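PDB 2XP1: SPT6 from Antonospora locustae, which probably links transcription elongation to chromatin as a histone chaperone, using noncanonical tandem SH2 domains to interact with RNA polymerase II. Local coordinates for residues A[16-22]-A[36-40]; A[26-30]-A[57-61]; A[32-37]-A[49-53]; A[132-138]-A[149-153]. All coordinates share one frame. Residues are numbered along the deposited sequence.

From the N terminus, contact 1 lays 16-22 beside 36-40 and closes a beta-alpha-beta unit around helix 22-31. Contact 2 brings that helix onto strand 57-65. Its segments alternate along the chain with those of contact 1, so the two loops cross, and Arg39 meets His60 where they touch. Contact 3 is the hairpin 36-40/46-52, nested inside the loop of contact 2 and sharing Phe36 and Leu37 with contact 1. All three reach the first, mixed sheet. Contact 4 follows in series, closing a hairpin of the second, antiparallel sheet. Pro134 and Gly135 touch strand 57-65, and Phe53 packs on Gly135 and Val153, joining the two halves.

Contact 1 (A[16-22]-A[36-40]). With SO4 (sulfate ion), chain B.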
# COMPACT_ATOMS: atom_id res chain seq x y z
N LEU A 16 -21.24 -14.70 -5.50
CA LEU A 16 -21.35 -13.70 -4.46
C LEU A 16 -22.14 -12.51 -4.89
O LEU A 16 -22.48 -11.68 -4.08
CB LEU A 16 -19.98 -13.28 -3.95
CG LEU A 16 -19.47 -14.38 -3.01
CD1 LEU A 16 -18.01 -14.51 -3.26
CD2 LEU A 16 -19.71 -14.08 -1.57
N PHE A 17 -22.43 -12.43 -6.19
CA PHE A 17 -23.19 -11.33 -6.74
C PHE A 17 -24.66 -11.42 -6.34
O PHE A 17 -25.32 -12.44 -6.60
CB PHE A 17 -23.07 -11.27 -8.26
CG PHE A 17 -23.92 -10.20 -8.89
CD1 PHE A 17 -23.45 -8.87 -8.97
CD2 PHE A 17 -25.16 -10.50 -9.41
CE1 PHE A 17 -24.25 -7.86 -9.53
CE2 PHE A 17 -25.95 -9.49 -9.97
CZ PHE A 17 -25.48 -8.17 -10.01
N LYS A 18 -25.16 -10.37 -5.70
CA LYS A 18 -26.56 -10.25 -5.31
C LYS A 18 -27.16 -9.07 -6.06
O LYS A 18 -26.53 -8.00 -6.18
CB LYS A 18 -26.71 -10.04 -3.80
CG LYS A 18 -26.18 -11.19 -2.91
CD LYS A 18 -27.28 -12.13 -2.38
CE LYS A 18 -26.80 -13.11 -1.29
NZ LYS A 18 -25.66 -14.03 -1.74
N ASN A 19 -28.36 -9.27 -6.58
CA ASN A 19 -29.06 -8.24 -7.30
C ASN A 19 -29.72 -7.31 -6.30
O ASN A 19 -30.93 -7.34 -6.14
CB ASN A 19 -30.09 -8.88 -8.26
CG ASN A 19 -30.84 -7.84 -9.13
OD1 ASN A 19 -30.27 -6.80 -9.52
ND2 ASN A 19 -32.14 -8.11 -9.42
N PHE A 20 -28.92 -6.53 -5.59
CA PHE A 20 -29.43 -5.59 -4.59
C PHE A 20 -28.99 -4.19 -4.90
O PHE A 20 -27.93 -3.99 -5.48
CB PHE A 20 -28.83 -5.88 -3.21
CG PHE A 20 -29.26 -7.18 -2.58
CD1 PHE A 20 -30.46 -7.78 -2.90
CD2 PHE A 20 -28.47 -7.77 -1.62
CE1 PHE A 20 -30.84 -8.97 -2.29
CE2 PHE A 20 -28.84 -8.94 -1.00
CZ PHE A 20 -30.02 -9.54 -1.33
N ASN A 21 -29.75 -3.21 -4.44
CA ASN A 21 -29.31 -1.82 -4.42
C ASN A 21 -28.62 -1.57 -3.08
O ASN A 21 -28.44 -2.51 -2.30
CB ASN A 21 -30.53 -0.87 -4.61
CG ASN A 21 -31.56 -1.01 -3.51
OD1 ASN A 21 -31.24 -1.42 -2.38
ND2 ASN A 21 -32.81 -0.67 -3.82
N VAL A 22 -28.27 -0.32 -2.79
CA VAL A 22 -27.70 0.04 -1.48
C VAL A 22 -28.58 -0.44 -0.28
O VAL A 22 -28.11 -1.26 0.52
CB VAL A 22 -27.36 1.57 -1.35
CG1 VAL A 22 -27.01 1.93 0.11
CG2 VAL A 22 -26.23 1.98 -2.31
N PHE A 36 -20.13 -9.66 3.99
CA PHE A 36 -20.00 -8.87 2.75
C PHE A 36 -20.76 -9.52 1.60
O PHE A 36 -21.15 -10.67 1.65
CB PHE A 36 -18.53 -8.76 2.35
CG PHE A 36 -17.96 -10.05 1.86
CD1 PHE A 36 -17.98 -10.36 0.51
CD2 PHE A 36 -17.42 -10.96 2.76
CE1 PHE A 36 -17.47 -11.56 0.04
CE2 PHE A 36 -16.91 -12.17 2.32
CZ PHE A 36 -16.93 -12.48 0.95
N LEU A 37 -20.98 -8.77 0.54
CA LEU A 37 -21.59 -9.35 -0.67
C LEU A 37 -21.13 -8.41 -1.73
O LEU A 37 -20.48 -7.43 -1.41
CB LEU A 37 -23.13 -9.35 -0.59
CG LEU A 37 -23.83 -8.04 -0.19
CD1 LEU A 37 -23.90 -7.12 -1.35
CD2 LEU A 37 -25.28 -8.31 0.38
N ILE A 38 -21.45 -8.72 -2.96
CA ILE A 38 -21.18 -7.82 -4.07
C ILE A 38 -22.54 -7.51 -4.64
O ILE A 38 -23.34 -8.43 -4.83
CB ILE A 38 -20.34 -8.56 -5.08
CG1 ILE A 38 -18.96 -8.79 -4.48
CG2 ILE A 38 -20.34 -7.90 -6.44
CD1 ILE A 38 -18.20 -9.77 -5.24
N ARG A 39 -22.82 -6.24 -4.86
CA ARG A 39 -24.12 -5.84 -5.35
C ARG A 39 -23.98 -5.24 -6.73
O ARG A 39 -22.86 -5.06 -7.20
CB ARG A 39 -24.76 -4.83 -4.41
CG ARG A 39 -24.01 -3.50 -4.26
CD ARG A 39 -24.89 -2.47 -3.52
NE ARG A 39 -24.14 -1.25 -3.24
CZ ARG A 39 -23.99 -0.24 -4.10
NH1 ARG A 39 -24.57 -0.27 -5.33
NH2 ARG A 39 -23.27 0.82 -3.72
N LYS A 40 -25.12 -4.94 -7.37
CA LYS A 40 -25.19 -4.28 -8.69
C LYS A 40 -24.76 -2.81 -8.57
O LYS A 40 -25.01 -2.20 -7.54
CB LYS A 40 -26.63 -4.40 -9.24
CG LYS A 40 -27.07 -3.27 -10.16
CD LYS A 40 -28.63 -3.00 -10.13
CE LYS A 40 -28.99 -1.51 -9.80
NZ LYS A 40 -29.20 -0.59 -10.99
S SO4 B . -23.52 3.03 -6.97
O1 SO4 B . -22.95 2.63 -5.69
O2 SO4 B . -24.31 1.99 -7.58
O3 SO4 B . -22.39 3.36 -7.84
O4 SO4 B . -24.38 4.20 -6.83
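Arg39 loses the most surface here, and its guanidinium holds a sulfate. It is the arginine of a Phe-Leu-Ile-Arg-Lys sequence, a match to the FLVR motif that binds phosphate in SH2 domains. Its extended side chain ends in two good hydrogen bonds to the sulfate, NH2 of Arg39 to O1 at 2.7 Å and NH1 of Arg39 to O2 at 3.2 Å. The ion probably comes from the crystallisation liquor, and its position is consistent with a phosphate pocket; Ser42 and Tyr46 bind it too. Val22 covers one face of the guanidinium, its CG2 3.5 Å from Arg39 NH2, while Phe20 O lies 3.4 Å from Arg39 CB.

At the other end, Leu16 packs CD2 against Phe36 CE1 at 3.7 Å and CB against Ile38 CD1 at 4.1 Å. Between them Ile38 makes the parallel strand pairing: Lys18 N donates to Ile38 O at 2.8 Å, whereas Ile38 N to Leu16 O, at 3.3 Å, is weak. On the side of the sheet that carries Ile38, its CG2 meets the edge of the Phe17 ring, 4.1 Å from CD1.

Strand 17-18 thus forms the border of the mixed sheet. Strand 46-52 flanks 36-40 across from it, helix 22-31 packs on Leu37 through Tyr28 and on Arg39 through Ser25, and helix 80-100 receives Leu16, Phe36 and Ile38.

Contact 2 (A[26-30]-A[57-61])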
# COMPACT_ATOMS: atom_id res chain seq x y z
N GLU A 26 -27.61 -3.48 2.59
CA GLU A 26 -27.38 -3.18 3.97
C GLU A 26 -28.44 -3.89 4.77
O GLU A 26 -28.13 -4.55 5.75
CB GLU A 26 -27.40 -1.68 4.18
CG GLU A 26 -26.33 -0.97 3.36
CD GLU A 26 -26.08 0.46 3.82
OE1 GLU A 26 -26.94 0.99 4.56
OE2 GLU A 26 -25.04 1.05 3.42
N ASN A 27 -29.69 -3.82 4.33
CA ASN A 27 -30.76 -4.62 4.95
C ASN A 27 -30.40 -6.07 5.08
O ASN A 27 -30.47 -6.65 6.18
CB ASN A 27 -32.07 -4.51 4.20
CG ASN A 27 -33.08 -3.73 4.95
OD1 ASN A 27 -32.76 -3.14 5.97
ND2 ASN A 27 -34.31 -3.73 4.47
N TYR A 28 -30.02 -6.67 3.95
CA TYR A 28 -29.71 -8.06 3.92
C TYR A 28 -28.55 -8.35 4.84
O TYR A 28 -28.57 -9.34 5.56
CB TYR A 28 -29.38 -8.49 2.50
CG TYR A 28 -28.83 -9.89 2.42
CD1 TYR A 28 -29.68 -11.01 2.36
CD2 TYR A 28 -27.46 -10.10 2.39
CE1 TYR A 28 -29.16 -12.31 2.28
CE2 TYR A 28 -26.92 -11.38 2.31
CZ TYR A 28 -27.78 -12.48 2.24
OH TYR A 28 -27.22 -13.72 2.16
N LEU A 29 -27.54 -7.48 4.83
CA LEU A 29 -26.40 -7.67 5.70
C LEU A 29 -26.76 -7.43 7.17
O LEU A 29 -26.16 -8.04 8.06
CB LEU A 29 -25.21 -6.80 5.26
CG LEU A 29 -24.53 -7.08 3.90
CD1 LEU A 29 -23.41 -6.10 3.58
CD2 LEU A 29 -23.97 -8.49 3.80
N ARG A 30 -27.69 -6.51 7.45
CA ARG A 30 -28.07 -6.21 8.85
C ARG A 30 -28.50 -7.50 9.54
O ARG A 30 -28.09 -7.77 10.67
CB ARG A 30 -29.21 -5.17 8.96
CG ARG A 30 -28.79 -3.70 9.11
CD ARG A 30 -29.99 -2.73 8.96
NE ARG A 30 -29.57 -1.41 8.44
CZ ARG A 30 -29.96 -0.87 7.29
NH1 ARG A 30 -30.82 -1.50 6.49
NH2 ARG A 30 -29.50 0.32 6.91
N VAL A 57 -22.70 0.29 9.99
CA VAL A 57 -21.56 0.78 9.19
C VAL A 57 -21.29 -0.11 8.01
O VAL A 57 -20.90 -1.27 8.17
CB VAL A 57 -20.30 0.95 10.03
CG1 VAL A 57 -19.18 1.57 9.16
CG2 VAL A 57 -20.59 1.84 11.26
N PHE A 58 -21.48 0.42 6.82
CA PHE A 58 -21.23 -0.36 5.62
C PHE A 58 -20.23 0.31 4.68
O PHE A 58 -20.29 1.52 4.47
CB PHE A 58 -22.56 -0.68 4.92
CG PHE A 58 -23.50 -1.45 5.79
CD1 PHE A 58 -24.39 -0.78 6.61
CD2 PHE A 58 -23.48 -2.84 5.81
CE1 PHE A 58 -25.25 -1.48 7.45
CE2 PHE A 58 -24.33 -3.55 6.66
CZ PHE A 58 -25.22 -2.87 7.47
N VAL A 59 -19.29 -0.46 4.15
CA VAL A 59 -18.36 0.10 3.21
C VAL A 59 -18.69 -0.46 1.83
O VAL A 59 -18.80 -1.69 1.66
CB VAL A 59 -16.93 -0.26 3.60
CG1 VAL A 59 -15.99 0.02 2.49
CG2 VAL A 59 -16.52 0.55 4.83
N HIS A 60 -18.87 0.45 0.87
CA HIS A 60 -19.17 0.14 -0.52
C HIS A 60 -17.96 0.46 -1.39
O HIS A 60 -17.61 1.65 -1.51
CB HIS A 60 -20.34 1.02 -0.94
CG HIS A 60 -21.61 0.67 -0.23
ND1 HIS A 60 -22.65 0.03 -0.85
CD2 HIS A 60 -21.96 0.80 1.07
CE1 HIS A 60 -23.62 -0.18 0.02
NE2 HIS A 60 -23.23 0.29 1.20
N MET A 61 -17.33 -0.54 -2.00
CA MET A 61 -16.19 -0.30 -2.88
C MET A 61 -16.44 -0.69 -4.33
O MET A 61 -16.66 -1.84 -4.61
CB MET A 61 -14.99 -1.09 -2.40
CG MET A 61 -14.47 -0.59 -1.10
SD MET A 61 -13.14 -1.65 -0.61
CE MET A 61 -13.61 -1.89 1.07
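This is a helix-on-sheet contact: helix 22-31 of the first SH2 domain lies against strand 57-65 in the central sheet, as the first helix of an SH2 domain does. The axes of 26-30 and 57-61 approach to 10.0 Å with their directions 131° apart, a separation filled by side chains, with no backbone hydrogen bonds across it.

Phe58 fills most of that gap. Its CA-CB bond points toward the helix, and Glu26 lies flat over one face of the ring, with CB 3.9 Å from the ring centroid and nearly on the ring normal, a CH-pi contact. Leu29 closes in with CB 3.6 Å from Phe58 CE2, and Arg30 CG reaches the ring edge, 4.0 Å from Phe58 CZ. Having crossed the aromatic face with its aliphatic part, Glu26 spends its carboxylate on His60, two residues along the strand, whose ring end comes nearer the helix: His60 NE2 donates to Glu26 OE2 at 3.0 Å. The other oxygen, Glu26 OE1, lies 3.5 Å from Arg30 NH2 one helical turn on, attracted by charge alone since no N-H points at it.

His60 ND1 is in turn hydrogen-bonded to Arg39 in strand 36-40, which places the pair beside the sulfate site. Strand 46-52 runs next to 57-65 and lends Val50 to Leu29 and His60, and helix 80-100 covers Met61 on the other side of the sheet.

Contact 3 (A[32-37]-A[49-53])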
# COMPACT_ATOMS: atom_id res chain seq x y z
N SER A 32 -28.25 -10.80 8.19
CA SER A 32 -27.53 -12.02 7.77
C SER A 32 -26.33 -12.24 8.72
O SER A 32 -25.90 -11.31 9.40
CB SER A 32 -27.06 -11.88 6.30
OG SER A 32 -26.36 -13.00 5.81
N THR A 33 -25.82 -13.47 8.78
CA THR A 33 -24.50 -13.70 9.40
C THR A 33 -23.37 -13.24 8.45
O THR A 33 -22.25 -12.99 8.90
CB THR A 33 -24.25 -15.21 9.81
OG1 THR A 33 -24.60 -16.09 8.73
CG2 THR A 33 -25.04 -15.58 11.05
N ASP A 34 -23.69 -13.15 7.15
CA ASP A 34 -22.74 -12.72 6.09
C ASP A 34 -22.09 -11.38 6.42
O ASP A 34 -22.75 -10.46 6.94
CB ASP A 34 -23.45 -12.54 4.73
CG ASP A 34 -23.99 -13.84 4.16
OD1 ASP A 34 -23.89 -14.89 4.84
OD2 ASP A 34 -24.56 -13.80 3.03
N ASP A 35 -20.80 -11.27 6.10
CA ASP A 35 -20.01 -10.09 6.40
C ASP A 35 -19.89 -9.15 5.22
O ASP A 35 -19.55 -7.98 5.42
CB ASP A 35 -18.60 -10.51 6.78
CG ASP A 35 -18.51 -11.06 8.18
OD1 ASP A 35 -19.49 -10.89 8.97
OD2 ASP A 35 -17.46 -11.67 8.47
N PHE A 36 -20.13 -9.66 3.99
CA PHE A 36 -20.00 -8.87 2.75
C PHE A 36 -20.76 -9.52 1.60
O PHE A 36 -21.15 -10.67 1.65
CB PHE A 36 -18.53 -8.76 2.35
CG PHE A 36 -17.96 -10.05 1.86
CD1 PHE A 36 -17.98 -10.36 0.51
CD2 PHE A 36 -17.42 -10.96 2.76
CE1 PHE A 36 -17.47 -11.56 0.04
CE2 PHE A 36 -16.91 -12.17 2.32
CZ PHE A 36 -16.93 -12.48 0.95
N LEU A 37 -20.98 -8.77 0.54
CA LEU A 37 -21.59 -9.35 -0.67
C LEU A 37 -21.13 -8.41 -1.73
O LEU A 37 -20.48 -7.43 -1.41
CB LEU A 37 -23.13 -9.35 -0.59
CG LEU A 37 -23.83 -8.04 -0.19
CD1 LEU A 37 -23.90 -7.12 -1.35
CD2 LEU A 37 -25.28 -8.31 0.38
N LEU A 49 -18.60 -3.97 -3.95
CA LEU A 49 -18.34 -4.80 -2.80
C LEU A 49 -18.92 -4.03 -1.63
O LEU A 49 -18.65 -2.84 -1.49
CB LEU A 49 -16.82 -4.93 -2.63
CG LEU A 49 -16.26 -5.50 -1.34
CD1 LEU A 49 -16.64 -6.96 -1.27
CD2 LEU A 49 -14.72 -5.36 -1.33
N VAL A 50 -19.72 -4.70 -0.81
CA VAL A 50 -20.29 -4.10 0.38
C VAL A 50 -19.78 -5.00 1.52
O VAL A 50 -20.01 -6.20 1.51
CB VAL A 50 -21.85 -4.08 0.35
CG1 VAL A 50 -22.44 -3.26 1.54
CG2 VAL A 50 -22.39 -3.52 -0.98
N ILE A 51 -19.04 -4.38 2.45
CA ILE A 51 -18.56 -5.01 3.67
C ILE A 51 -19.25 -4.37 4.89
O ILE A 51 -19.24 -3.14 5.04
CB ILE A 51 -17.05 -4.82 3.84
CG1 ILE A 51 -16.28 -5.27 2.57
CG2 ILE A 51 -16.56 -5.59 5.00
CD1 ILE A 51 -14.77 -4.92 2.59
N LYS A 52 -19.87 -5.19 5.73
CA LYS A 52 -20.51 -4.72 6.96
C LYS A 52 -19.43 -4.53 8.03
O LYS A 52 -18.80 -5.49 8.46
CB LYS A 52 -21.54 -5.78 7.41
CG LYS A 52 -21.94 -5.72 8.88
CD LYS A 52 -23.12 -6.67 9.23
CE LYS A 52 -22.69 -8.14 9.30
NZ LYS A 52 -23.90 -9.08 9.33
N PHE A 53 -19.18 -3.30 8.44
CA PHE A 53 -18.16 -3.06 9.48
C PHE A 53 -18.78 -3.28 10.85
O PHE A 53 -18.12 -3.82 11.74
CB PHE A 53 -17.54 -1.68 9.35
CG PHE A 53 -16.32 -1.66 8.49
CD1 PHE A 53 -16.27 -2.43 7.33
CD2 PHE A 53 -15.25 -0.86 8.79
CE1 PHE A 53 -15.15 -2.41 6.51
CE2 PHE A 53 -14.10 -0.86 7.99
CZ PHE A 53 -14.06 -1.62 6.87
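Leu49 is the first residue here of the return strand of a beta hairpin, 36-40 with 46-52, at the heart of the first SH2 sheet. Its CD1 comes within 4.1 Å of Phe36 CD1, on the side of the sheet covered by helix 80-100. Val50 comes next and forms the hydrogen-bonded antiparallel pair with Leu37: Leu37 N to Val50 O and Val50 N to Leu37 O are both 2.9 Å. Their side chains lie on the side facing helix 22-31, Leu37 CD1 3.9 Å from Val50 CG2.

Ile51 sits in the non-hydrogen-bonded pair with Phe36, where the CA atoms close to 4.2 Å and Ile51 CG1 lies 4.2 Å from Phe36 CB. Lys52 has the largest share of the contact. Its N donates to Asp35 O at 2.8 Å, extending the backbone bonding to the residue just before strand 36-40, and its long side chain runs back along the loop that leads into that strand, so that NZ of Lys52 reaches Asp34 O at 3.0 Å. The same NZ also bonds Leu29 O, tying loop and helix 22-31 to the strand. That loop is shaped by an ST turn, Asp34 N to Ser32 OG at 3.0 Å.

At Phe53 the chain turns a corner. The ring leaves the hairpin for the second half of the protein, edge-to-face with Phe129, and Phe53 CE2 stops 3.6 Å from Gly135 CA.

Contact 4 (A[132-138]-A[149-153]); sequences KYPGKLT and EYIGV. With SO4 (sulfate ion), chain C.
A sulfate, probably from the crystallisation liquor, sits against this hairpin, held from the two segments by one backbone amide and two hydroxyls: Tyr150 OH to O4 at 2.6 Å, Thr138 OG1 to O3 at 3.0 Å and Lys132 N to O2 at 3.1 Å.

Strands 136-138 and 149-153 run antiparallel, axes 4.5 Å apart at 143°. Leu137 and Ile151 form the hydrogen-bonded pair, N to O 2.8 Å in both directions; Lys136-Gly152 and Thr138-Tyr150 are non-hydrogen-bonded pairs. Val153 N to Gly135 O, 3.2 Å, finishes the register. A type II turn, Tyr133 to Lys136, leads in, closed by Lys136 N to Tyr133 O at 2.8 Å; Gly135 takes phi/psi 110/-21, where a CB would jam against the preceding carbonyl.

Tyr150 (chi1 m) spans the side of Lys136 and Thr138, with CE1 3.4 Å from Thr138 OG1 (chi1 m) and its ring oblique to that of Tyr133 (chi1 m), centroids 5.3 Å apart. On the opposite side of the sheet, with Ile151, Leu137 (t, p) sets CB 3.9 Å from Val153 CG2, against helix 80-100.

Ser130 and Arg131 N complete the site. Hydroxyls and amides, with no charged side chain of these segments hydrogen-bonded to the ion, are consistent with a spot where an anion can bind, unlike the arginine-centred one.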
# COMPACT_ATOMS: atom_id res chain seq x y z
N LYS A 132 -19.57 8.76 10.20
CA LYS A 132 -19.41 9.86 9.25
C LYS A 132 -18.57 9.41 8.07
O LYS A 132 -18.81 9.83 6.94
CB LYS A 132 -18.79 11.09 9.92
CG LYS A 132 -19.50 11.53 11.19
CD LYS A 132 -19.22 13.01 11.52
CE LYS A 132 -19.86 13.44 12.86
NZ LYS A 132 -20.08 14.92 13.02
N TYR A 133 -17.59 8.53 8.33
CA TYR A 133 -16.75 7.99 7.26
C TYR A 133 -16.62 6.47 7.32
O TYR A 133 -15.63 5.92 7.81
CB TYR A 133 -15.39 8.73 7.14
CG TYR A 133 -15.56 10.25 7.07
CD1 TYR A 133 -15.56 11.02 8.23
CD2 TYR A 133 -15.77 10.91 5.85
CE1 TYR A 133 -15.74 12.41 8.19
CE2 TYR A 133 -15.96 12.32 5.80
CZ TYR A 133 -15.94 13.05 6.98
OH TYR A 133 -16.10 14.42 6.99
N PRO A 134 -17.65 5.78 6.81
CA PRO A 134 -17.65 4.33 6.92
C PRO A 134 -16.38 3.83 6.33
O PRO A 134 -16.04 4.20 5.19
CB PRO A 134 -18.83 3.93 6.02
CG PRO A 134 -19.74 5.09 6.08
CD PRO A 134 -18.86 6.29 6.15
N GLY A 135 -15.69 2.96 7.05
CA GLY A 135 -14.38 2.48 6.62
C GLY A 135 -13.28 3.04 7.51
O GLY A 135 -12.19 2.49 7.54
N LYS A 136 -13.54 4.14 8.21
CA LYS A 136 -12.58 4.65 9.19
C LYS A 136 -12.83 4.17 10.64
O LYS A 136 -13.96 4.18 11.15
CB LYS A 136 -12.57 6.19 9.22
CG LYS A 136 -12.24 6.86 7.86
CD LYS A 136 -10.81 6.55 7.43
CE LYS A 136 -10.62 6.68 5.92
NZ LYS A 136 -9.14 6.56 5.57
N LEU A 137 -11.76 3.84 11.33
CA LEU A 137 -11.84 3.66 12.79
C LEU A 137 -11.48 4.97 13.49
O LEU A 137 -10.42 5.53 13.24
CB LEU A 137 -10.84 2.59 13.23
CG LEU A 137 -10.68 2.32 14.73
CD1 LEU A 137 -11.86 1.63 15.29
CD2 LEU A 137 -9.43 1.48 14.84
N THR A 138 -12.35 5.44 14.38
CA THR A 138 -12.07 6.62 15.18
C THR A 138 -11.26 6.26 16.42
O THR A 138 -11.64 5.38 17.19
CB THR A 138 -13.38 7.35 15.53
OG1 THR A 138 -14.03 7.70 14.31
CG2 THR A 138 -13.15 8.62 16.31
N GLU A 149 -9.15 11.05 15.94
CA GLU A 149 -8.32 10.86 14.77
C GLU A 149 -8.83 9.69 13.99
O GLU A 149 -9.34 8.74 14.57
CB GLU A 149 -6.87 10.60 15.15
CG GLU A 149 -6.13 11.68 15.94
CD GLU A 149 -4.63 11.37 16.05
OE1 GLU A 149 -4.22 10.78 17.06
OE2 GLU A 149 -3.86 11.70 15.10
N TYR A 150 -8.64 9.73 12.68
CA TYR A 150 -9.16 8.68 11.86
C TYR A 150 -8.08 7.71 11.46
O TYR A 150 -7.01 8.11 10.99
CB TYR A 150 -9.83 9.25 10.61
CG TYR A 150 -11.18 9.94 10.84
CD1 TYR A 150 -12.06 9.49 11.82
CD2 TYR A 150 -11.56 11.04 10.07
CE1 TYR A 150 -13.29 10.11 12.04
CE2 TYR A 150 -12.79 11.66 10.26
CZ TYR A 150 -13.65 11.20 11.25
OH TYR A 150 -14.88 11.82 11.45
N ILE A 151 -8.37 6.42 11.61
CA ILE A 151 -7.47 5.42 11.13
C ILE A 151 -8.15 4.68 9.99
O ILE A 151 -9.30 4.31 10.10
CB ILE A 151 -7.12 4.44 12.28
CG1 ILE A 151 -6.38 5.20 13.39
CG2 ILE A 151 -6.30 3.27 11.79
CD1 ILE A 151 -6.38 4.45 14.75
N GLY A 152 -7.43 4.44 8.90
CA GLY A 152 -8.00 3.68 7.77
C GLY A 152 -8.06 2.20 8.08
O GLY A 152 -7.18 1.66 8.74
N VAL A 153 -9.10 1.53 7.62
CA VAL A 153 -9.16 0.09 7.82
C VAL A 153 -9.16 -0.68 6.49
O VAL A 153 -10.20 -0.74 5.80
CB VAL A 153 -10.41 -0.35 8.65
CG1 VAL A 153 -10.36 -1.80 8.90
CG2 VAL A 153 -10.51 0.40 9.98
S SO4 C . -17.41 9.86 13.57
O1 SO4 C . -17.83 11.13 14.16
O2 SO4 C . -18.61 9.11 13.15
O3 SO4 C . -16.67 9.06 14.54
O4 SO4 C . -16.54 10.13 12.43